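Local coordinates for protein ribonuclease J (Methanolobus psychrophilus R15, PDB 5HAB) that probably degrades RNA exonucleolytically as a metal-dependent hydrolase of the metallo-beta-lactamase, beta-CASP family, at residues D212-L217 with W417-M422; E440-A445 with Y450-T455. The protein carries 1 engineered substitution. One frame throughout, in Å; residues are numbered along the deposited sequence.

Interaction 1: D212-L217 with W417-M422; sequences DRLKEL and WELLRM
Lys215 and Met422 mark the near point of two helices whose local axes come within 9.3 Å at 50° between their N-to-C directions; the CA atoms of this pair are 5.0 Å apart. No direct hydrogen bond joins the two helices. Leu214 points at the other helix, and its CD1 meets the terminal methyl CE of Met422 at 3.7 Å, the two side chains crossing at a slant. The methionine chain runs extended through chi2 and then turns at chi3 (-69°), which carries CE onto the leucine methyl. Leu419 adds a looser contact, its CD1 lying 4.3 Å from CD1 of Leu214, and both leucines also rest on Phe181 of strand 179-186. At the margin, the aliphatic part of Lys215 runs past Met422, CG to CG 4.2 Å, while its NZ forms a salt bridge with Glu256 of a second subunit. One water donates to both Lys215 O, at 2.9 Å, and Met422 O, at 3.2 Å. The contact thus pairs two helices of the metallo-beta-lactamase domain over a sheet: apolar methyls fill the buried side, and the water shared by the two carbonyls supplies the polar link.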
ATOM      1  N   ASP B 212     -15.024   2.585  36.971  1.00 54.30           N
ATOM      2  CA  ASP B 212     -15.735   3.271  38.045  1.00 43.57           C
ATOM      3  C   ASP B 212     -15.044   4.576  38.423  1.00 46.86           C
ATOM      4  O   ASP B 212     -15.679   5.632  38.499  1.00 43.50           O
ATOM      5  CB  ASP B 212     -15.840   2.366  39.270  1.00 53.19           C
ATOM      6  CG  ASP B 212     -16.771   1.194  39.048  1.00 67.73           C
ATOM      7  OD1 ASP B 212     -17.597   1.259  38.112  1.00 56.78           O
ATOM      8  OD2 ASP B 212     -16.667   0.205  39.802  1.00 90.29           O
ATOM      9  N   ARG B 213     -13.740   4.492  38.666  1.00 36.55           N
ATOM     10  CA  ARG B 213     -12.967   5.663  39.048  1.00 37.80           C
ATOM     11  C   ARG B 213     -12.931   6.673  37.911  1.00 59.21           C
ATOM     12  O   ARG B 213     -12.974   7.875  38.154  1.00 50.38           O
ATOM     13  CB  ARG B 213     -11.546   5.272  39.458  1.00 44.62           C
ATOM     14  CG  ARG B 213     -10.710   6.439  39.960  1.00 42.34           C
ATOM     15  CD  ARG B 213     -11.404   7.144  41.116  1.00 41.62           C
ATOM     16  NE  ARG B 213     -10.684   8.341  41.540  1.00 43.16           N
ATOM     17  CZ  ARG B 213     -11.275   9.475  41.898  1.00 46.16           C
ATOM     18  NH1 ARG B 213     -12.597   9.570  41.881  1.00 47.36           N
ATOM     19  NH2 ARG B 213     -10.543  10.518  42.268  1.00 52.60           N
ATOM     20  N   LEU B 214     -12.867   6.186  36.674  1.00 47.41           N
ATOM     21  CA  LEU B 214     -12.871   7.076  35.517  1.00 46.73           C
ATOM     22  C   LEU B 214     -14.167   7.876  35.478  1.00 48.87           C
ATOM     23  O   LEU B 214     -14.154   9.092  35.255  1.00 48.16           O
ATOM     24  CB  LEU B 214     -12.696   6.289  34.214  1.00 38.03           C
ATOM     25  CG  LEU B 214     -11.388   5.514  34.015  1.00 42.91           C
ATOM     26  CD1 LEU B 214     -11.375   4.798  32.667  1.00 49.65           C
ATOM     27  CD2 LEU B 214     -10.183   6.424  34.152  1.00 29.88           C
ATOM     28  N   LYS B 215     -15.282   7.194  35.733  1.00 46.94           N
ATOM     29  CA  LYS B 215     -16.590   7.843  35.725  1.00 44.41           C
ATOM     30  C   LYS B 215     -16.688   8.872  36.848  1.00 44.84           C
ATOM     31  O   LYS B 215     -17.148  10.004  36.640  1.00 55.45           O
ATOM     32  CB  LYS B 215     -17.704   6.805  35.863  1.00 52.21           C
ATOM     33  CG  LYS B 215     -17.782   5.809  34.721  1.00 62.95           C
ATOM     34  CD  LYS B 215     -18.940   4.844  34.919  1.00 55.38           C
ATOM     35  CE  LYS B 215     -18.873   3.686  33.939  1.00 65.10           C
ATOM     36  NZ  LYS B 215     -19.992   2.728  34.152  1.00 87.00           N
ATOM     37  N   GLU B 216     -16.249   8.467  38.039  1.00 44.42           N
ATOM     38  CA  GLU B 216     -16.200   9.369  39.186  1.00 55.94           C
ATOM     39  C   GLU B 216     -15.398  10.628  38.869  1.00 49.75           C
ATOM     40  O   GLU B 216     -15.873  11.729  39.112  1.00 53.42           O
ATOM     41  CB  GLU B 216     -15.614   8.662  40.409  1.00 59.54           C
ATOM     42  CG  GLU B 216     -16.563   7.668  41.053  1.00 67.79           C
ATOM     43  CD  GLU B 216     -16.009   7.086  42.340  1.00 84.16           C
ATOM     44  OE1 GLU B 216     -14.771   7.103  42.516  1.00 70.10           O
ATOM     45  OE2 GLU B 216     -16.811   6.609  43.174  1.00 78.72           O
ATOM     46  N   LEU B 217     -14.186  10.457  38.337  1.00 45.66           N
ATOM     47  CA  LEU B 217     -13.347  11.579  37.907  1.00 51.94           C
ATOM     48  C   LEU B 217     -14.096  12.487  36.949  1.00 41.91           C
ATOM     49  O   LEU B 217     -14.050  13.712  37.075  1.00 51.42           O
ATOM     50  CB  LEU B 217     -12.063  11.090  37.235  1.00 46.14           C
ATOM     51  CG  LEU B 217     -10.801  10.975  38.081  1.00 54.15           C
ATOM     52  CD1 LEU B 217      -9.675  10.446  37.224  1.00 52.90           C
ATOM     53  CD2 LEU B 217     -10.434  12.328  38.661  1.00 51.50           C
ATOM     54  N   TRP B 417     -13.231   6.753  22.237  1.00 35.22           N
ATOM     55  CA  TRP B 417     -14.606   7.237  22.288  1.00 34.82           C
ATOM     56  C   TRP B 417     -15.188   7.072  23.694  1.00 39.14           C
ATOM     57  O   TRP B 417     -15.695   8.026  24.302  1.00 48.23           O
ATOM     58  CB  TRP B 417     -15.451   6.485  21.255  1.00 38.78           C
ATOM     59  CG  TRP B 417     -16.887   6.872  21.208  1.00 35.41           C
ATOM     60  CD1 TRP B 417     -17.931   6.222  21.794  1.00 46.30           C
ATOM     61  CD2 TRP B 417     -17.450   7.981  20.500  1.00 37.69           C
ATOM     62  NE1 TRP B 417     -19.110   6.868  21.511  1.00 41.76           N
ATOM     63  CE2 TRP B 417     -18.843   7.951  20.719  1.00 35.80           C
ATOM     64  CE3 TRP B 417     -16.911   9.002  19.713  1.00 39.63           C
ATOM     65  CZ2 TRP B 417     -19.703   8.901  20.176  1.00 35.70           C
ATOM     66  CZ3 TRP B 417     -17.768   9.944  19.174  1.00 50.20           C
ATOM     67  CH2 TRP B 417     -19.147   9.888  19.409  1.00 44.40           C
ATOM     68  N   GLU B 418     -15.084   5.857  24.222  1.00 38.80           N
ATOM     69  CA  GLU B 418     -15.624   5.565  25.542  1.00 39.17           C
ATOM     70  C   GLU B 418     -14.843   6.269  26.657  1.00 39.86           C
ATOM     71  O   GLU B 418     -15.432   6.717  27.643  1.00 48.98           O
ATOM     72  CB  GLU B 418     -15.658   4.053  25.769  1.00 40.22           C
ATOM     73  CG  GLU B 418     -16.600   3.343  24.798  1.00 60.23           C
ATOM     74  CD  GLU B 418     -17.030   1.972  25.278  1.00 90.92           C
ATOM     75  OE1 GLU B 418     -17.882   1.353  24.604  1.00 65.61           O
ATOM     76  OE2 GLU B 418     -16.526   1.517  26.329  1.00 95.96           O
ATOM     77  N   LEU B 419     -13.527   6.377  26.502  1.00 35.33           N
ATOM     78  CA  LEU B 419     -12.719   7.128  27.466  1.00 40.82           C
ATOM     79  C   LEU B 419     -13.207   8.574  27.534  1.00 41.80           C
ATOM     80  O   LEU B 419     -13.369   9.151  28.613  1.00 40.89           O
ATOM     81  CB  LEU B 419     -11.236   7.089  27.093  1.00 33.63           C
ATOM     82  CG  LEU B 419     -10.305   7.924  27.982  1.00 39.41           C
ATOM     83  CD1 LEU B 419     -10.321   7.413  29.410  1.00 38.05           C
ATOM     84  CD2 LEU B 419      -8.887   7.931  27.441  1.00 28.75           C
ATOM     85  N   LEU B 420     -13.444   9.146  26.360  1.00 38.94           N
ATOM     86  CA  LEU B 420     -13.918  10.512  26.241  1.00 37.06           C
ATOM     87  C   LEU B 420     -15.288  10.652  26.900  1.00 46.86           C
ATOM     88  O   LEU B 420     -15.577  11.665  27.536  1.00 46.43           O
ATOM     89  CB  LEU B 420     -13.979  10.916  24.767  1.00 40.05           C
ATOM     90  CG  LEU B 420     -13.459  12.296  24.382  1.00 43.43           C
ATOM     91  CD1 LEU B 420     -12.155  12.576  25.101  1.00 28.23           C
ATOM     92  CD2 LEU B 420     -13.246  12.355  22.882  1.00 31.26           C
ATOM     93  N   ARG B 421     -16.124   9.624  26.774  1.00 39.45           N
ATOM     94  CA  ARG B 421     -17.458   9.692  27.367  1.00 51.24           C
ATOM     95  C   ARG B 421     -17.426   9.513  28.883  1.00 49.30           C
ATOM     96  O   ARG B 421     -18.301  10.010  29.590  1.00 50.49           O
ATOM     97  CB  ARG B 421     -18.379   8.634  26.753  1.00 49.18           C
ATOM     98  CG  ARG B 421     -18.829   8.929  25.330  1.00 73.63           C
ATOM     99  CD  ARG B 421     -20.023   8.060  24.919  1.00 71.73           C
ATOM    100  NE  ARG B 421     -20.864   7.672  26.052  1.00 81.76           N
ATOM    101  CZ  ARG B 421     -20.851   6.465  26.613  1.00 80.07           C
ATOM    102  NH1 ARG B 421     -20.036   5.527  26.147  1.00 76.84           N
ATOM    103  NH2 ARG B 421     -21.647   6.200  27.640  1.00 72.50           N
ATOM    104  N   MET B 422     -16.398   8.840  29.386  1.00 43.00           N
ATOM    105  CA  MET B 422     -16.284   8.620  30.821  1.00 38.15           C
ATOM    106  C   MET B 422     -15.656   9.812  31.547  1.00 46.66           C
ATOM    107  O   MET B 422     -16.194  10.294  32.544  1.00 42.38           O
ATOM    108  CB  MET B 422     -15.477   7.349  31.093  1.00 48.42           C
ATOM    109  CG  MET B 422     -16.243   6.068  30.791  1.00 54.26           C
ATOM    110  SD  MET B 422     -15.347   4.572  31.251  1.00 53.87           S
ATOM    111  CE  MET B 422     -14.025   4.584  30.043  1.00 57.84           C
TER
HETATM  112  O   HOH W   1     -18.862  10.610  34.334  1.00 52.69           O

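Interaction 2: E440-A445 with Y450-T455; sequences EYIQMA and YSLGDT
A backbone hydrogen bond runs from Tyr450 N to Ala445 O, 3.0 Å long with an N-H...O angle of 159°. It is a 6→1 bond at the C-terminal end of helix 435-447, consistent with a Schellman motif, and ties the chain, as it leaves the helix, back to the last turns. The same carbonyl oxygen lies at the edge of the tyrosine ring, in its plane, with Ala445 O 3.6 Å from CD1 of Tyr450.

The apolar contacts are two. CB of Ala445 is 4.2 Å from CB of Tyr450, and farther along, Ile442 CD1 meets Leu452 CD1 at 4.1 Å. Leu452 reaches it with CG anti to the backbone N (chi1 -177°). Ile442 and Leu452 also touch Ile435 and Arg460, respectively, of a third subunit.

Within the loop, Ser451 N donates to Thr455 OG1 at 3.1 Å, and Ser451 O accepts from both Asp454 N and Thr455 N. The bond from Asp454 N closes a type II beta turn with Gly453 at its third position, where the positive phi (83°) suits a residue without a side chain.

Beyond the two segments, Tyr450 OH bonds to Pro425 O. The tyrosine is therefore held at both ends, by its amide on the helix and by its hydroxyl before strand 427-431, its ring resting on Leu420 and Val428 between the two.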
ATOM      1  N   GLU B 440      -6.134  12.080  13.080  1.00 28.87           N
ATOM      2  CA  GLU B 440      -7.118  11.009  13.281  1.00 31.82           C
ATOM      3  C   GLU B 440      -7.895  11.271  14.572  1.00 31.09           C
ATOM      4  O   GLU B 440      -9.154  11.282  14.595  1.00 28.48           O
ATOM      5  CB  GLU B 440      -6.442   9.637  13.377  1.00 28.49           C
ATOM      6  CG  GLU B 440      -5.377   9.347  12.328  1.00 49.87           C
ATOM      7  CD  GLU B 440      -5.947   8.902  11.003  1.00 63.40           C
ATOM      8  OE1 GLU B 440      -7.174   8.679  10.921  1.00 67.57           O
ATOM      9  OE2 GLU B 440      -5.156   8.760  10.046  1.00 78.81           O
ATOM     10  N   TYR B 441      -7.134  11.508  15.645  1.00 25.47           N
ATOM     11  CA  TYR B 441      -7.752  11.703  16.950  1.00 26.59           C
ATOM     12  C   TYR B 441      -8.726  12.873  16.904  1.00 22.28           C
ATOM     13  O   TYR B 441      -9.821  12.795  17.456  1.00 28.75           O
ATOM     14  CB  TYR B 441      -6.715  11.948  18.062  1.00 19.77           C
ATOM     15  CG  TYR B 441      -7.399  11.992  19.407  1.00 21.88           C
ATOM     16  CD1 TYR B 441      -7.958  13.174  19.892  1.00 24.73           C
ATOM     17  CD2 TYR B 441      -7.547  10.840  20.162  1.00 29.67           C
ATOM     18  CE1 TYR B 441      -8.626  13.204  21.104  1.00 29.79           C
ATOM     19  CE2 TYR B 441      -8.195  10.864  21.384  1.00 33.06           C
ATOM     20  CZ  TYR B 441      -8.738  12.048  21.845  1.00 24.82           C
ATOM     21  OH  TYR B 441      -9.400  12.071  23.048  1.00 29.93           O
ATOM     22  N   ILE B 442      -8.313  13.946  16.238  1.00 22.66           N
ATOM     23  CA  ILE B 442      -9.086  15.176  16.146  1.00 24.27           C
ATOM     24  C   ILE B 442     -10.432  14.903  15.500  1.00 32.78           C
ATOM     25  O   ILE B 442     -11.458  15.400  15.969  1.00 28.19           O
ATOM     26  CB  ILE B 442      -8.308  16.254  15.358  1.00 28.09           C
ATOM     27  CG1 ILE B 442      -7.212  16.877  16.227  1.00 30.22           C
ATOM     28  CG2 ILE B 442      -9.254  17.322  14.800  1.00 27.31           C
ATOM     29  CD1 ILE B 442      -6.212  17.692  15.444  1.00 25.87           C
ATOM     30  N   GLN B 443     -10.437  14.107  14.431  1.00 26.24           N
ATOM     31  CA  GLN B 443     -11.715  13.805  13.774  1.00 34.51           C
ATOM     32  C   GLN B 443     -12.637  13.000  14.699  1.00 41.10           C
ATOM     33  O   GLN B 443     -13.845  13.309  14.834  1.00 28.54           O
ATOM     34  CB  GLN B 443     -11.480  13.071  12.452  1.00 26.13           C
ATOM     35  CG  GLN B 443     -10.834  13.983  11.409  1.00 39.77           C
ATOM     36  CD  GLN B 443     -10.583  13.304  10.081  1.00 45.75           C
ATOM     37  OE1 GLN B 443      -9.933  12.260  10.010  1.00 44.59           O
ATOM     38  NE2 GLN B 443     -11.096  13.904   9.011  1.00 49.57           N
ATOM     39  N   MET B 444     -12.068  11.993  15.359  1.00 29.67           N
ATOM     40  CA  MET B 444     -12.850  11.262  16.361  1.00 27.00           C
ATOM     41  C   MET B 444     -13.437  12.186  17.451  1.00 36.37           C
ATOM     42  O   MET B 444     -14.620  12.099  17.779  1.00 30.54           O
ATOM     43  CB  MET B 444     -11.991  10.169  17.004  1.00 28.03           C
ATOM     44  CG  MET B 444     -12.731   9.264  17.982  1.00 28.77           C
ATOM     45  SD  MET B 444     -12.921   9.955  19.646  1.00 33.37           S
ATOM     46  CE  MET B 444     -11.212  10.245  20.093  1.00 30.27           C
ATOM     47  N   ALA B 445     -12.614  13.074  18.001  1.00 29.81           N
ATOM     48  CA  ALA B 445     -13.041  13.942  19.095  1.00 30.56           C
ATOM     49  C   ALA B 445     -14.104  14.930  18.636  1.00 30.96           C
ATOM     50  O   ALA B 445     -15.021  15.259  19.391  1.00 35.22           O
ATOM     51  CB  ALA B 445     -11.848  14.687  19.689  1.00 23.07           C
ATOM     52  N   TYR B 450     -16.274  17.755  20.508  1.00 28.90           N
ATOM     53  CA  TYR B 450     -15.208  18.729  20.762  1.00 28.39           C
ATOM     54  C   TYR B 450     -14.907  19.577  19.532  1.00 28.69           C
ATOM     55  O   TYR B 450     -15.219  19.194  18.405  1.00 37.21           O
ATOM     56  CB  TYR B 450     -13.950  18.016  21.264  1.00 30.41           C
ATOM     57  CG  TYR B 450     -14.159  17.444  22.645  1.00 30.60           C
ATOM     58  CD1 TYR B 450     -14.799  16.222  22.828  1.00 38.91           C
ATOM     59  CD2 TYR B 450     -13.759  18.146  23.770  1.00 34.65           C
ATOM     60  CE1 TYR B 450     -15.013  15.710  24.096  1.00 31.53           C
ATOM     61  CE2 TYR B 450     -13.968  17.644  25.037  1.00 28.86           C
ATOM     62  CZ  TYR B 450     -14.596  16.429  25.196  1.00 28.76           C
ATOM     63  OH  TYR B 450     -14.796  15.932  26.465  1.00 29.97           O
ATOM     64  N   SER B 451     -14.341  20.757  19.764  1.00 27.74           N
ATOM     65  CA  SER B 451     -14.079  21.713  18.695  1.00 29.20           C
ATOM     66  C   SER B 451     -12.617  22.172  18.691  1.00 38.41           C
ATOM     67  O   SER B 451     -12.105  22.612  19.723  1.00 34.61           O
ATOM     68  CB  SER B 451     -15.028  22.908  18.839  1.00 23.95           C
ATOM     69  OG  SER B 451     -14.680  23.956  17.952  1.00 47.00           O
ATOM     70  N   LEU B 452     -11.955  22.082  17.534  1.00 27.94           N
ATOM     71  CA  LEU B 452     -10.519  22.375  17.438  1.00 35.89           C
ATOM     72  C   LEU B 452     -10.206  23.837  17.742  1.00 40.07           C
ATOM     73  O   LEU B 452     -10.864  24.735  17.241  1.00 41.23           O
ATOM     74  CB  LEU B 452      -9.989  22.016  16.043  1.00 34.26           C
ATOM     75  CG  LEU B 452      -8.483  22.202  15.805  1.00 34.88           C
ATOM     76  CD1 LEU B 452      -7.686  21.315  16.737  1.00 19.06           C
ATOM     77  CD2 LEU B 452      -8.098  21.922  14.349  1.00 33.71           C
ATOM     78  N   GLY B 453      -9.192  24.080  18.562  1.00 39.48           N
ATOM     79  CA  GLY B 453      -8.854  25.445  18.920  1.00 36.57           C
ATOM     80  C   GLY B 453      -9.710  25.998  20.049  1.00 49.23           C
ATOM     81  O   GLY B 453      -9.534  27.136  20.485  1.00 43.15           O
ATOM     82  N   ASP B 454     -10.651  25.192  20.521  1.00 39.18           N
ATOM     83  CA  ASP B 454     -11.579  25.635  21.546  1.00 41.11           C
ATOM     84  C   ASP B 454     -11.506  24.721  22.768  1.00 42.27           C
ATOM     85  O   ASP B 454     -11.017  25.129  23.823  1.00 40.10           O
ATOM     86  CB  ASP B 454     -13.002  25.679  20.982  1.00 34.75           C
ATOM     87  CG  ASP B 454     -14.047  25.992  22.041  1.00 74.14           C
ATOM     88  OD1 ASP B 454     -13.746  26.780  22.965  1.00 73.27           O
ATOM     89  OD2 ASP B 454     -15.177  25.463  21.939  1.00 64.18           O
ATOM     90  N   THR B 455     -11.974  23.485  22.612  1.00 28.57           N
ATOM     91  CA  THR B 455     -11.900  22.478  23.666  1.00 25.40           C
ATOM     92  C   THR B 455     -10.988  21.317  23.268  1.00 37.13           C
ATOM     93  O   THR B 455     -10.814  20.359  24.017  1.00 28.95           O
ATOM     94  CB  THR B 455     -13.280  21.910  23.979  1.00 34.44           C
ATOM     95  OG1 THR B 455     -13.820  21.335  22.785  1.00 34.12           O
ATOM     96  CG2 THR B 455     -14.216  23.019  24.459  1.00 26.55           C
TER

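From the N terminus, helix 211-220 comes first, and interaction 1 closes a loop of 199 residues when helix 413-423 packs against it. The parallel beta-CASP sheet, with strands from 262-266 to 400-402, lies within that loop, so the contact reunites chain on either side of the insertion. Interaction 2 follows in series, neither nested nor crossed: it closes a short loop between helix 435-447 and the segment leading to strand 464-469. Their centres are about 18 Å apart, yet they touch through Leu420, whose CG lies 3.8 Å from CE1 of Tyr450. Helix 413-423 thereby connects helix 211-220 to the C-terminal part of the fold.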